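Local structure of exopolygalacturonase (Yersinia enterocolitica, 2UVF) at residues A[66-70]-A[79-83]; A[53-59]-A[111-117]; A[198-202]-A[225-229]; A[215-221]-A[267-272]; A[232-236]-A[414-418]. The protein hydrolyses the pectin backbone polygalacturonic acid from a chain end, as a family 28 glycoside hydrolase, probably releasing digalacturonic acid in the periplasm. The contacts are given in a common frame with arbitrary orientation. Numbering follows the deposited sequence.

Contact 1 (A[66-70]-A[79-83]); sequences IVDYQ and GKASD
Asp68 loses the most surface to the other segment, then Lys80 and Gln70. Segment 66-70 is extended except at Val67 (psi near -8°), where Val67 and Asp68 together face Gln133 in a classic beta bulge. Segment 79-83 leaves a strand at Lys80 and turns at once into a helix, with 81-83 at helical backbone angles. The strand parts run antiparallel. Gln70 and Lys80 form a non-hydrogen-bonded pair, CA to CA 4.6 Å, with both side chains on the same face. Gln70 CA lies 3.5 Å from Gly79 O, a CA-H...O contact. One backbone bond follows, from Ala81 N to Tyr69 O at 2.8 Å. Asp68 points at the helix start with chi1 near -141°. Its OD1 accepts from Ser82 N at 3.2 Å, and its OD2 from Ser82 OG at 2.7 Å, with Ser82 in the p rotamer. Asp68 OD1 also takes Tyr69 N at 2.9 Å. This is the end of a beta hairpin, strands 66-73 and 76-80, in the fibronectin type III domain. Lys80 holds the N-cap position of helix 81-88, but Asp68 receives the NH of Ser82 in the first turn. Lys80 CD lies 3.7 Å from Asp68 OD2. Gln70 is m at chi1, and its NE2 is hydrogen-bonded to Gln133. Tyr69 CB packs on Ala81 CB at 4.1 Å.

Contact 2 (A[53-59]-A[111-117]); sequences IVLVWKA and VMQNFTV
Two strands pair antiparallel, 53-58 with 114-117. Their axes approach to 4.7 Å, and their directions differ by 162°. Ile53 with Val117 and Leu55 with Phe115 are hydrogen-bonded pairs. Val54 with Thr116 and Val56 with Asn114 are non-hydrogen-bonded pairs. The bonds are Ile53 N to Val117 O 2.9 Å, Val117 N to Ile53 O 2.7 Å, and Leu55 N to Phe115 O and Phe115 N to Leu55 O, both 3.0 Å. Trp57 N to Gln113 O, 3.2 Å, continues the pairing beyond the N-terminal end of strand 114-117. The main bump is the Trp57 indole, with chi1 p and chi2 near 90°. It folds over the backbone of 112-115. Gln113 CA sits under one face, 3.9 Å from the centroid of the five-membered ring, a CH-pi contact. Trp57 CZ3 meets Phe115 CB at 3.9 Å. Leu55 CD1 packs against Val117 CG2 at 3.8 Å and, more loosely, Phe115 CD2 at 4.5 Å. Ala59 CB fills the space beside Val111 CG2, at 3.8 Å. Gln113 NE2 reaches Trp57 O at 3.3 Å and also bonds Glu454. On the other face Val54 CG2 touches Thr116 CG2 at 4.0 Å. The pair belongs to a three-strand sheet of the fibronectin type III domain, with strand 39-42 beyond 53-58. Helix 81-88 packs against Met112, Phe115 and Thr116, while Val56 and Gln113 rest on strand 421-427 of the beta-helix.

Contact 3 (A[198-202]-A[225-229]); sequences SGALW and DYPAG
The two segments run roughly the same way, with end-to-end directions 29° apart, but they do not pair as strands. Gly199 lies nearest Asp225, CA to CA 4.6 Å, and Ala200 nearest Tyr226, 5.0 Å. Ser198 is extended and its side chain points away, with chi1 t. Its OG bonds Gly199 O at 2.9 Å, and its own O is 3.8 Å from Tyr226 OH. Gly199 packs tightly: its CA is 3.5 Å from Asp225 O, and a CB here would clash with Asp225 CB. Ala200 makes the single hydrogen bond across the contact, from its N to Asp225 O at 2.8 Å. Its CB rests against Tyr226 CD1 at 4.1 Å and Pro227 CD at 4.0 Å. Leu201 turns away. Trp202, with chi1 m, swings its indole back so that the ring edge meets segment 225-229: CZ2 is 4.2 Å from Pro227 CG, and CH2 is 3.8 Å from Ala228 O. Tyr226 OH bonds Ser220 O. The contact sits at the outside of an early coil of the beta-helix, where strand 194-202 is interrupted. Helix 173-181 packs on Ser198, Leu201 and Asp225, helix 307-317 touches Tyr226, and strand 228-230 pairs with strand 240-241.

Contact 4 (A[215-221]-A[267-272]); sequences AILLGSE and GVIDGN
Strands 215-219 and 268-270 run parallel, 4.7 Å apart at closest approach, with directions 13° apart. The register is Ile216 with Val268, Leu217 with Ile269 and Leu218 with Asp270, each CA pair 4.8 to 4.9 Å apart. Four backbone bonds join them: Val268 N to Ala215 O 2.8 Å, Leu217 N to Val268 O 3.0 Å, Asp270 N to Leu217 O 2.7 Å and Gly219 N to Asp270 O 2.7 Å. Two of the three pairs are aliphatic. Ile216 CG1 lies 4.1 Å from Val268 CB on one face. Leu217 CD2 lies 4.3 Å from Ile269 CG2 on the other, where both touch Leu211 and Ile245. Leu218, t at chi1, lays CD1 against Asp270 CG at 3.7 Å and Asn272 CG at 3.8 Å. A CB on Gly219 would clash with Gly271 O. Asn272, with phi and psi both positive and chi1 t, bonds its ND2 to Gly219 O at 2.5 Å. Asp270 OD1 accepts from Asn272 N at 3.2 Å, an Asx turn. The Asp270 side chain is about 4 Å from a bound nickel ion. Parallel strands of successive coils, paired in register, mark the right-handed parallel beta-helix of family 28 glycoside hydrolases.

Contact 5 (A[232-236]-A[414-418]); sequences LYPYS and KAQEQ
Two loops meet here through side chains. Ser236 N to Tyr233 O, 3.0 Å, closes a type I beta turn. Residues 415-417 belong to a short 3-10 segment. Tyr235 is the main contact residue, with chi1 p, at 41°, and chi2 near 94°. Its ring reaches across: CD2 packs on Lys414 CB at 3.5 Å and OH lies 3.6 Å from Ala415 CA. Gln418 has an off-rotamer chi1 near -13°. Its NE2 makes a weak hydrogen bond to Tyr235 OH at 2.8 Å and bonds Ala415 O at 2.9 Å. Thr411 N also bonds Tyr235 OH. Tyr233, m at chi1, places CD1 3.2 Å from Gln418 OE1, and its OH bonds His443 of the sugar pocket. Pro234 CG lies 3.2 Å from Glu417 OE2. Leu232 touches the bound galacturonic acid, and the Tyr233 side chain is about 4 Å from it. With one weak hydrogen bond crossing, packing of Tyr235 and Pro234 mainly holds the loops; the stronger polar partners of Tyr233 and Tyr235 lie outside the contact.

From the N terminus, contact 2 closes the first large loop, bringing 111-117 back to 53-59. Contact 1 closes a short hairpin within that loop. Through Tyr69 and Trp57 the two pack the sheets of the fibronectin type III domain against each other. The chain then enters the beta-helix. Contacts 3 and 4 cross: 215-221 lies between the segments of contact 3, and 267-272 follows. They touch where Tyr226 meets Ser220, joining a wall of the early coils to the outer loop. Contact 5 opens just after contact 3 closes and also crosses contact 4. It spans 177 residues, bringing that outer loop to a loop of a later coil beside the sugar pocket.

Contact 1 (A[66-70]-A[79-83])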
# COMPACT_ATOMS: atom_id res chain seq x y z
N ILE A 66 -23.13 13.87 -2.46
CA ILE A 66 -23.27 12.42 -2.45
C ILE A 66 -22.95 11.91 -1.05
O ILE A 66 -21.84 12.12 -0.56
CB ILE A 66 -22.34 11.75 -3.52
CG1 ILE A 66 -22.52 12.43 -4.88
CG2 ILE A 66 -22.62 10.23 -3.62
CD1 ILE A 66 -21.36 12.26 -5.86
N VAL A 67 -23.90 11.25 -0.41
CA VAL A 67 -23.71 10.78 0.96
C VAL A 67 -23.56 9.25 1.07
O VAL A 67 -23.21 8.74 2.12
CB VAL A 67 -24.82 11.31 1.94
CG1 VAL A 67 -24.76 12.82 2.05
CG2 VAL A 67 -26.22 10.84 1.51
N ASP A 68 -23.78 8.56 -0.05
CA ASP A 68 -23.81 7.09 -0.10
C ASP A 68 -24.00 6.60 -1.54
O ASP A 68 -24.19 7.41 -2.45
CB ASP A 68 -24.93 6.55 0.79
CG ASP A 68 -24.52 5.29 1.55
OD1 ASP A 68 -23.62 4.56 1.10
OD2 ASP A 68 -25.13 5.04 2.60
N TYR A 69 -23.94 5.28 -1.73
CA TYR A 69 -24.24 4.63 -3.01
C TYR A 69 -25.08 3.39 -2.75
O TYR A 69 -24.92 2.75 -1.70
CB TYR A 69 -22.95 4.22 -3.73
CG TYR A 69 -22.20 5.36 -4.36
CD1 TYR A 69 -22.44 5.74 -5.69
CD2 TYR A 69 -21.23 6.06 -3.64
CE1 TYR A 69 -21.75 6.80 -6.27
CE2 TYR A 69 -20.53 7.12 -4.22
CZ TYR A 69 -20.79 7.49 -5.52
OH TYR A 69 -20.08 8.53 -6.07
N GLN A 70 -25.97 3.05 -3.69
CA GLN A 70 -26.88 1.91 -3.54
C GLN A 70 -26.68 0.92 -4.67
O GLN A 70 -26.51 1.33 -5.82
CB GLN A 70 -28.34 2.35 -3.55
CG GLN A 70 -28.76 3.29 -2.43
CD GLN A 70 -30.28 3.44 -2.34
OE1 GLN A 70 -31.02 2.98 -3.23
NE2 GLN A 70 -30.75 4.09 -1.28
N GLY A 79 -28.44 -3.36 -1.17
CA GLY A 79 -28.09 -2.59 0.02
C GLY A 79 -27.30 -1.32 -0.25
O GLY A 79 -27.14 -0.91 -1.40
N LYS A 80 -26.80 -0.71 0.82
CA LYS A 80 -26.00 0.53 0.72
C LYS A 80 -24.51 0.26 0.90
O LYS A 80 -24.13 -0.62 1.69
CB LYS A 80 -26.49 1.57 1.74
CG LYS A 80 -27.99 1.80 1.70
CD LYS A 80 -28.36 3.23 2.01
CE LYS A 80 -28.80 3.39 3.45
NZ LYS A 80 -29.90 4.42 3.61
N ALA A 81 -23.68 1.01 0.18
CA ALA A 81 -22.21 0.90 0.28
C ALA A 81 -21.72 1.00 1.72
O ALA A 81 -20.93 0.16 2.17
CB ALA A 81 -21.53 1.95 -0.60
N SER A 82 -22.22 2.01 2.45
CA SER A 82 -21.88 2.26 3.86
C SER A 82 -22.11 1.06 4.78
O SER A 82 -21.20 0.66 5.52
CB SER A 82 -22.66 3.47 4.39
OG SER A 82 -24.06 3.25 4.28
N ASP A 83 -23.33 0.50 4.75
CA ASP A 83 -23.70 -0.66 5.59
C ASP A 83 -22.99 -1.94 5.16
O ASP A 83 -22.66 -2.80 5.98
CB ASP A 83 -25.23 -0.88 5.60
CG ASP A 83 -26.04 0.40 5.91
OD1 ASP A 83 -25.70 1.14 6.87
OD2 ASP A 83 -27.05 0.64 5.20

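Contact 2 (A[53-59]-A[111-117])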
# COMPACT_ATOMS: atom_id res chain seq x y z
N ILE A 53 -18.93 -11.88 -5.10
CA ILE A 53 -18.34 -10.96 -6.07
C ILE A 53 -18.15 -9.62 -5.34
O ILE A 53 -19.02 -9.20 -4.58
CB ILE A 53 -19.25 -10.79 -7.34
CG1 ILE A 53 -19.41 -12.14 -8.06
CG2 ILE A 53 -18.71 -9.70 -8.29
CD1 ILE A 53 -20.60 -12.22 -9.05
N VAL A 54 -17.00 -8.98 -5.57
CA VAL A 54 -16.71 -7.62 -5.08
C VAL A 54 -16.88 -6.60 -6.22
O VAL A 54 -16.31 -6.77 -7.30
CB VAL A 54 -15.28 -7.52 -4.45
CG1 VAL A 54 -15.04 -6.13 -3.83
CG2 VAL A 54 -15.05 -8.59 -3.40
N LEU A 55 -17.65 -5.55 -5.96
CA LEU A 55 -17.84 -4.44 -6.90
C LEU A 55 -17.16 -3.16 -6.44
O LEU A 55 -17.15 -2.84 -5.25
CB LEU A 55 -19.34 -4.16 -7.10
CG LEU A 55 -20.30 -5.27 -7.54
CD1 LEU A 55 -21.75 -4.89 -7.17
CD2 LEU A 55 -20.17 -5.58 -9.03
N VAL A 56 -16.60 -2.42 -7.39
CA VAL A 56 -16.07 -1.08 -7.14
C VAL A 56 -16.47 -0.16 -8.27
O VAL A 56 -16.87 -0.62 -9.34
CB VAL A 56 -14.52 -1.04 -6.94
CG1 VAL A 56 -14.07 -1.97 -5.81
CG2 VAL A 56 -13.79 -1.35 -8.22
N TRP A 57 -16.36 1.15 -8.05
CA TRP A 57 -16.77 2.14 -9.02
C TRP A 57 -16.07 3.42 -8.69
O TRP A 57 -15.63 3.59 -7.54
CB TRP A 57 -18.31 2.38 -8.98
CG TRP A 57 -18.82 2.77 -7.62
CD1 TRP A 57 -18.92 4.05 -7.12
CD2 TRP A 57 -19.29 1.89 -6.59
NE1 TRP A 57 -19.41 4.00 -5.83
CE2 TRP A 57 -19.65 2.70 -5.48
CE3 TRP A 57 -19.42 0.50 -6.48
CZ2 TRP A 57 -20.14 2.16 -4.28
CZ3 TRP A 57 -19.92 -0.04 -5.28
CH2 TRP A 57 -20.27 0.79 -4.20
N LYS A 58 -15.98 4.31 -9.67
CA LYS A 58 -15.52 5.68 -9.45
C LYS A 58 -16.53 6.61 -8.74
O LYS A 58 -17.73 6.68 -9.07
CB LYS A 58 -15.08 6.31 -10.77
CG LYS A 58 -13.78 5.71 -11.30
CD LYS A 58 -13.30 6.40 -12.60
CE LYS A 58 -12.83 7.84 -12.39
NZ LYS A 58 -11.68 7.91 -11.46
N ALA A 59 -16.02 7.32 -7.73
CA ALA A 59 -16.69 8.48 -7.17
C ALA A 59 -16.03 9.67 -7.85
O ALA A 59 -14.84 9.60 -8.16
CB ALA A 59 -16.48 8.54 -5.66
N VAL A 111 -16.63 9.08 0.84
CA VAL A 111 -17.71 8.20 0.41
C VAL A 111 -17.16 6.80 0.12
O VAL A 111 -15.98 6.63 -0.20
CB VAL A 111 -18.47 8.80 -0.81
CG1 VAL A 111 -19.20 10.11 -0.41
CG2 VAL A 111 -17.52 9.04 -2.02
N MET A 112 -18.01 5.78 0.27
CA MET A 112 -17.63 4.40 -0.08
C MET A 112 -17.73 4.16 -1.60
O MET A 112 -18.58 4.74 -2.27
CB MET A 112 -18.44 3.37 0.71
CG MET A 112 -18.29 3.47 2.24
SD MET A 112 -16.65 2.98 2.91
CE MET A 112 -15.85 4.57 3.06
N GLN A 113 -16.82 3.33 -2.11
CA GLN A 113 -16.69 3.04 -3.55
C GLN A 113 -16.63 1.52 -3.78
O GLN A 113 -16.25 1.05 -4.84
CB GLN A 113 -15.43 3.68 -4.11
CG GLN A 113 -15.42 5.20 -4.10
CD GLN A 113 -14.08 5.77 -4.51
OE1 GLN A 113 -13.40 6.43 -3.72
NE2 GLN A 113 -13.69 5.52 -5.75
N ASN A 114 -17.00 0.75 -2.76
CA ASN A 114 -16.97 -0.71 -2.84
C ASN A 114 -18.18 -1.32 -2.16
O ASN A 114 -18.72 -0.76 -1.21
CB ASN A 114 -15.66 -1.29 -2.26
CG ASN A 114 -15.61 -1.23 -0.74
OD1 ASN A 114 -15.19 -0.21 -0.17
ND2 ASN A 114 -16.01 -2.32 -0.07
N PHE A 115 -18.61 -2.48 -2.66
CA PHE A 115 -19.73 -3.24 -2.11
C PHE A 115 -19.49 -4.72 -2.38
O PHE A 115 -19.33 -5.12 -3.53
CB PHE A 115 -21.05 -2.75 -2.75
CG PHE A 115 -22.30 -3.46 -2.25
CD1 PHE A 115 -23.11 -2.88 -1.29
CD2 PHE A 115 -22.70 -4.68 -2.80
CE1 PHE A 115 -24.27 -3.51 -0.84
CE2 PHE A 115 -23.86 -5.32 -2.35
CZ PHE A 115 -24.64 -4.73 -1.37
N THR A 116 -19.44 -5.53 -1.33
CA THR A 116 -19.22 -6.99 -1.45
C THR A 116 -20.52 -7.82 -1.50
O THR A 116 -21.25 -7.92 -0.50
CB THR A 116 -18.30 -7.51 -0.32
OG1 THR A 116 -17.12 -6.71 -0.27
CG2 THR A 116 -17.90 -8.95 -0.56
N VAL A 117 -20.79 -8.44 -2.65
CA VAL A 117 -21.99 -9.27 -2.81
C VAL A 117 -21.73 -10.74 -2.46
O VAL A 117 -21.05 -11.44 -3.23
CB VAL A 117 -22.55 -9.21 -4.24
CG1 VAL A 117 -23.93 -9.86 -4.30
CG2 VAL A 117 -22.61 -7.77 -4.77

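Contact 3 (A[198-202]-A[225-229])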
# COMPACT_ATOMS: atom_id res chain seq x y z
N SER A 198 6.90 -22.31 9.21
CA SER A 198 7.26 -22.64 7.83
C SER A 198 8.41 -21.77 7.36
O SER A 198 8.63 -20.68 7.89
CB SER A 198 6.04 -22.50 6.91
OG SER A 198 6.38 -22.66 5.54
N GLY A 199 9.16 -22.27 6.38
CA GLY A 199 10.18 -21.49 5.69
C GLY A 199 9.61 -20.98 4.39
O GLY A 199 8.40 -21.05 4.17
N ALA A 200 10.47 -20.48 3.51
CA ALA A 200 10.02 -19.96 2.22
C ALA A 200 9.19 -20.97 1.45
O ALA A 200 9.55 -22.13 1.35
CB ALA A 200 11.21 -19.50 1.36
N LEU A 201 8.06 -20.51 0.92
CA LEU A 201 7.17 -21.33 0.10
C LEU A 201 7.10 -20.67 -1.27
O LEU A 201 7.36 -19.49 -1.39
CB LEU A 201 5.77 -21.40 0.72
CG LEU A 201 5.64 -21.81 2.20
CD1 LEU A 201 4.31 -21.31 2.78
CD2 LEU A 201 5.80 -23.32 2.41
N TRP A 202 6.76 -21.45 -2.29
CA TRP A 202 6.84 -20.98 -3.67
C TRP A 202 5.52 -21.27 -4.35
O TRP A 202 5.12 -22.43 -4.50
CB TRP A 202 8.01 -21.64 -4.40
CG TRP A 202 9.31 -21.52 -3.66
CD1 TRP A 202 9.76 -22.33 -2.65
CD2 TRP A 202 10.31 -20.52 -3.84
NE1 TRP A 202 10.98 -21.89 -2.19
CE2 TRP A 202 11.35 -20.78 -2.90
CE3 TRP A 202 10.44 -19.42 -4.71
CZ2 TRP A 202 12.50 -19.98 -2.81
CZ3 TRP A 202 11.60 -18.63 -4.61
CH2 TRP A 202 12.61 -18.92 -3.67
N ASP A 225 16.00 -21.88 5.91
CA ASP A 225 14.69 -22.18 5.34
C ASP A 225 14.24 -21.12 4.34
O ASP A 225 13.13 -21.19 3.82
CB ASP A 225 13.67 -22.33 6.45
CG ASP A 225 13.64 -23.73 7.03
OD1 ASP A 225 13.30 -24.67 6.26
OD2 ASP A 225 13.97 -23.88 8.24
N TYR A 226 15.13 -20.17 4.07
CA TYR A 226 14.91 -19.10 3.08
C TYR A 226 16.12 -19.10 2.15
O TYR A 226 17.11 -18.40 2.42
CB TYR A 226 14.73 -17.73 3.77
CG TYR A 226 13.69 -17.68 4.89
CD1 TYR A 226 12.36 -17.32 4.63
CD2 TYR A 226 14.04 -17.99 6.21
CE1 TYR A 226 11.41 -17.28 5.65
CE2 TYR A 226 13.10 -17.95 7.24
CZ TYR A 226 11.78 -17.59 6.95
OH TYR A 226 10.84 -17.54 7.96
N PRO A 227 16.06 -19.89 1.05
CA PRO A 227 17.22 -19.99 0.18
C PRO A 227 17.23 -18.81 -0.78
O PRO A 227 16.32 -17.98 -0.73
CB PRO A 227 17.01 -21.33 -0.53
CG PRO A 227 15.52 -21.61 -0.47
CD PRO A 227 14.91 -20.66 0.55
N ALA A 228 18.25 -18.71 -1.64
CA ALA A 228 18.38 -17.53 -2.51
C ALA A 228 17.06 -17.23 -3.21
O ALA A 228 16.38 -18.14 -3.68
CB ALA A 228 19.51 -17.71 -3.52
N GLY A 229 16.71 -15.94 -3.29
CA GLY A 229 15.38 -15.52 -3.72
C GLY A 229 15.32 -14.74 -5.01
O GLY A 229 14.70 -15.21 -5.96

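Contact 4 (A[215-221]-A[267-272])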
# COMPACT_ATOMS: atom_id res chain seq x y z
N ALA A 215 -5.97 -19.40 11.63
CA ALA A 215 -4.68 -19.80 11.03
C ALA A 215 -3.55 -18.79 11.21
O ALA A 215 -3.71 -17.61 10.94
CB ALA A 215 -4.85 -20.09 9.54
N ILE A 216 -2.38 -19.26 11.67
CA ILE A 216 -1.17 -18.43 11.68
C ILE A 216 -0.05 -19.13 10.93
O ILE A 216 0.44 -20.19 11.35
CB ILE A 216 -0.68 -18.05 13.11
CG1 ILE A 216 -1.79 -17.32 13.88
CG2 ILE A 216 0.58 -17.18 13.04
CD1 ILE A 216 -1.47 -17.13 15.36
N LEU A 217 0.34 -18.55 9.80
CA LEU A 217 1.56 -18.93 9.12
C LEU A 217 2.71 -18.16 9.73
O LEU A 217 2.89 -16.95 9.50
CB LEU A 217 1.45 -18.71 7.60
CG LEU A 217 2.65 -19.19 6.76
CD1 LEU A 217 2.80 -20.71 6.77
CD2 LEU A 217 2.55 -18.66 5.34
N LEU A 218 3.50 -18.89 10.53
CA LEU A 218 4.63 -18.35 11.26
C LEU A 218 5.97 -18.60 10.52
O LEU A 218 6.31 -19.73 10.18
CB LEU A 218 4.68 -18.93 12.69
CG LEU A 218 5.72 -18.38 13.70
CD1 LEU A 218 5.70 -16.86 13.82
CD2 LEU A 218 5.55 -19.01 15.08
N GLY A 219 6.72 -17.53 10.28
CA GLY A 219 8.04 -17.66 9.69
C GLY A 219 8.96 -18.48 10.57
O GLY A 219 8.88 -18.42 11.80
N SER A 220 9.81 -19.29 9.93
CA SER A 220 10.91 -19.95 10.62
C SER A 220 11.92 -18.87 10.98
O SER A 220 12.00 -17.85 10.30
CB SER A 220 11.54 -21.01 9.73
OG SER A 220 12.83 -21.39 10.20
N GLU A 221 12.65 -19.06 12.06
CA GLU A 221 13.70 -18.12 12.41
C GLU A 221 15.08 -18.59 11.88
O GLU A 221 16.10 -17.92 12.09
CB GLU A 221 13.70 -17.83 13.92
CG GLU A 221 14.27 -18.94 14.84
CD GLU A 221 13.35 -20.16 15.02
OE1 GLU A 221 12.65 -20.58 14.06
OE2 GLU A 221 13.33 -20.71 16.14
N GLY A 267 -7.02 -15.24 8.10
CA GLY A 267 -5.87 -15.70 8.88
C GLY A 267 -4.70 -14.72 8.89
O GLY A 267 -4.74 -13.67 8.22
N VAL A 268 -3.66 -15.08 9.64
CA VAL A 268 -2.49 -14.23 9.89
C VAL A 268 -1.25 -14.79 9.17
O VAL A 268 -1.05 -16.02 9.10
CB VAL A 268 -2.23 -14.11 11.42
CG1 VAL A 268 -0.89 -13.43 11.74
CG2 VAL A 268 -3.41 -13.39 12.11
N ILE A 269 -0.45 -13.89 8.61
CA ILE A 269 0.90 -14.22 8.14
C ILE A 269 1.90 -13.48 9.01
O ILE A 269 1.95 -12.24 8.99
CB ILE A 269 1.15 -13.87 6.65
CG1 ILE A 269 0.00 -14.38 5.76
CG2 ILE A 269 2.50 -14.44 6.22
CD1 ILE A 269 -0.03 -13.83 4.33
N ASP A 270 2.68 -14.25 9.75
CA ASP A 270 3.61 -13.73 10.73
C ASP A 270 5.05 -14.04 10.31
O ASP A 270 5.42 -15.19 10.17
CB ASP A 270 3.28 -14.30 12.12
CG ASP A 270 4.05 -13.63 13.21
OD1 ASP A 270 5.10 -13.03 12.93
OD2 ASP A 270 3.64 -13.71 14.37
N GLY A 271 5.85 -13.00 10.09
CA GLY A 271 7.19 -13.16 9.51
C GLY A 271 8.30 -13.59 10.45
O GLY A 271 9.36 -14.02 9.99
N ASN A 272 8.05 -13.44 11.75
CA ASN A 272 8.88 -13.94 12.84
C ASN A 272 10.20 -13.18 12.93
O ASN A 272 11.24 -13.73 13.36
CB ASN A 272 9.10 -15.47 12.72
CG ASN A 272 9.40 -16.15 14.06
OD1 ASN A 272 9.40 -15.50 15.12
ND2 ASN A 272 9.65 -17.46 14.01

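Contact 5 (A[232-236]-A[414-418])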
# COMPACT_ATOMS: atom_id res chain seq x y z
N LEU A 232 16.42 -7.37 -6.81
CA LEU A 232 15.37 -6.37 -6.97
C LEU A 232 15.27 -5.84 -8.40
O LEU A 232 14.19 -5.85 -9.01
CB LEU A 232 15.56 -5.21 -5.98
CG LEU A 232 14.40 -4.23 -5.76
CD1 LEU A 232 13.22 -4.93 -5.10
CD2 LEU A 232 14.89 -3.08 -4.90
N TYR A 233 16.40 -5.37 -8.93
CA TYR A 233 16.46 -4.86 -10.29
C TYR A 233 17.44 -5.69 -11.12
O TYR A 233 18.25 -6.44 -10.54
CB TYR A 233 16.80 -3.36 -10.31
CG TYR A 233 15.82 -2.53 -9.50
CD1 TYR A 233 14.44 -2.60 -9.73
CD2 TYR A 233 16.27 -1.70 -8.48
CE1 TYR A 233 13.55 -1.86 -8.98
CE2 TYR A 233 15.39 -0.96 -7.72
CZ TYR A 233 14.03 -1.05 -7.97
OH TYR A 233 13.15 -0.30 -7.20
N PRO A 234 17.35 -5.63 -12.47
CA PRO A 234 18.33 -6.38 -13.29
C PRO A 234 19.78 -6.01 -12.95
O PRO A 234 20.67 -6.85 -13.05
CB PRO A 234 17.97 -5.98 -14.74
CG PRO A 234 17.07 -4.77 -14.62
CD PRO A 234 16.35 -4.93 -13.30
N TYR A 235 19.98 -4.76 -12.51
CA TYR A 235 21.28 -4.18 -12.20
C TYR A 235 21.60 -4.20 -10.71
O TYR A 235 22.53 -3.50 -10.26
CB TYR A 235 21.33 -2.73 -12.70
CG TYR A 235 20.05 -1.94 -12.45
CD1 TYR A 235 19.89 -1.14 -11.30
CD2 TYR A 235 19.00 -1.99 -13.38
CE1 TYR A 235 18.70 -0.41 -11.08
CE2 TYR A 235 17.80 -1.26 -13.17
CZ TYR A 235 17.67 -0.48 -12.02
OH TYR A 235 16.49 0.21 -11.83
N SER A 236 20.82 -4.96 -9.94
CA SER A 236 21.04 -5.08 -8.49
C SER A 236 22.05 -6.20 -8.25
O SER A 236 21.83 -7.33 -8.68
CB SER A 236 19.73 -5.34 -7.74
OG SER A 236 18.96 -4.14 -7.62
N LYS A 414 19.95 2.71 -15.90
CA LYS A 414 19.49 1.39 -16.37
C LYS A 414 17.99 1.14 -16.13
O LYS A 414 17.48 0.09 -16.52
CB LYS A 414 20.29 0.27 -15.69
CG LYS A 414 21.79 0.33 -15.86
CD LYS A 414 22.26 -0.58 -16.98
CE LYS A 414 23.76 -0.84 -16.86
NZ LYS A 414 24.19 -1.92 -17.79
N ALA A 415 17.32 2.09 -15.48
CA ALA A 415 15.94 1.91 -14.99
C ALA A 415 14.91 1.50 -16.04
O ALA A 415 14.11 0.59 -15.80
CB ALA A 415 15.47 3.16 -14.24
N GLN A 416 14.95 2.15 -17.20
CA GLN A 416 14.00 1.88 -18.30
C GLN A 416 14.09 0.47 -18.96
O GLN A 416 13.28 0.15 -19.83
CB GLN A 416 14.01 3.01 -19.36
CG GLN A 416 15.36 3.29 -20.03
CD GLN A 416 16.31 4.14 -19.17
OE1 GLN A 416 16.31 4.06 -17.94
NE2 GLN A 416 17.15 4.94 -19.84
N GLU A 417 15.05 -0.35 -18.53
CA GLU A 417 15.03 -1.81 -18.82
C GLU A 417 13.72 -2.46 -18.34
O GLU A 417 13.45 -3.64 -18.59
CB GLU A 417 16.24 -2.52 -18.17
CG GLU A 417 17.60 -2.24 -18.83
CD GLU A 417 18.80 -2.79 -18.04
OE1 GLU A 417 19.93 -2.27 -18.24
OE2 GLU A 417 18.63 -3.75 -17.25
N GLN A 418 12.91 -1.65 -17.64
CA GLN A 418 11.70 -2.09 -16.95
C GLN A 418 10.56 -1.09 -17.18
O GLN A 418 10.79 0.09 -17.44
CB GLN A 418 11.97 -2.25 -15.43
CG GLN A 418 13.47 -2.23 -15.02
CD GLN A 418 13.69 -1.93 -13.55
OE1 GLN A 418 13.28 -2.71 -12.68
NE2 GLN A 418 14.35 -0.80 -13.25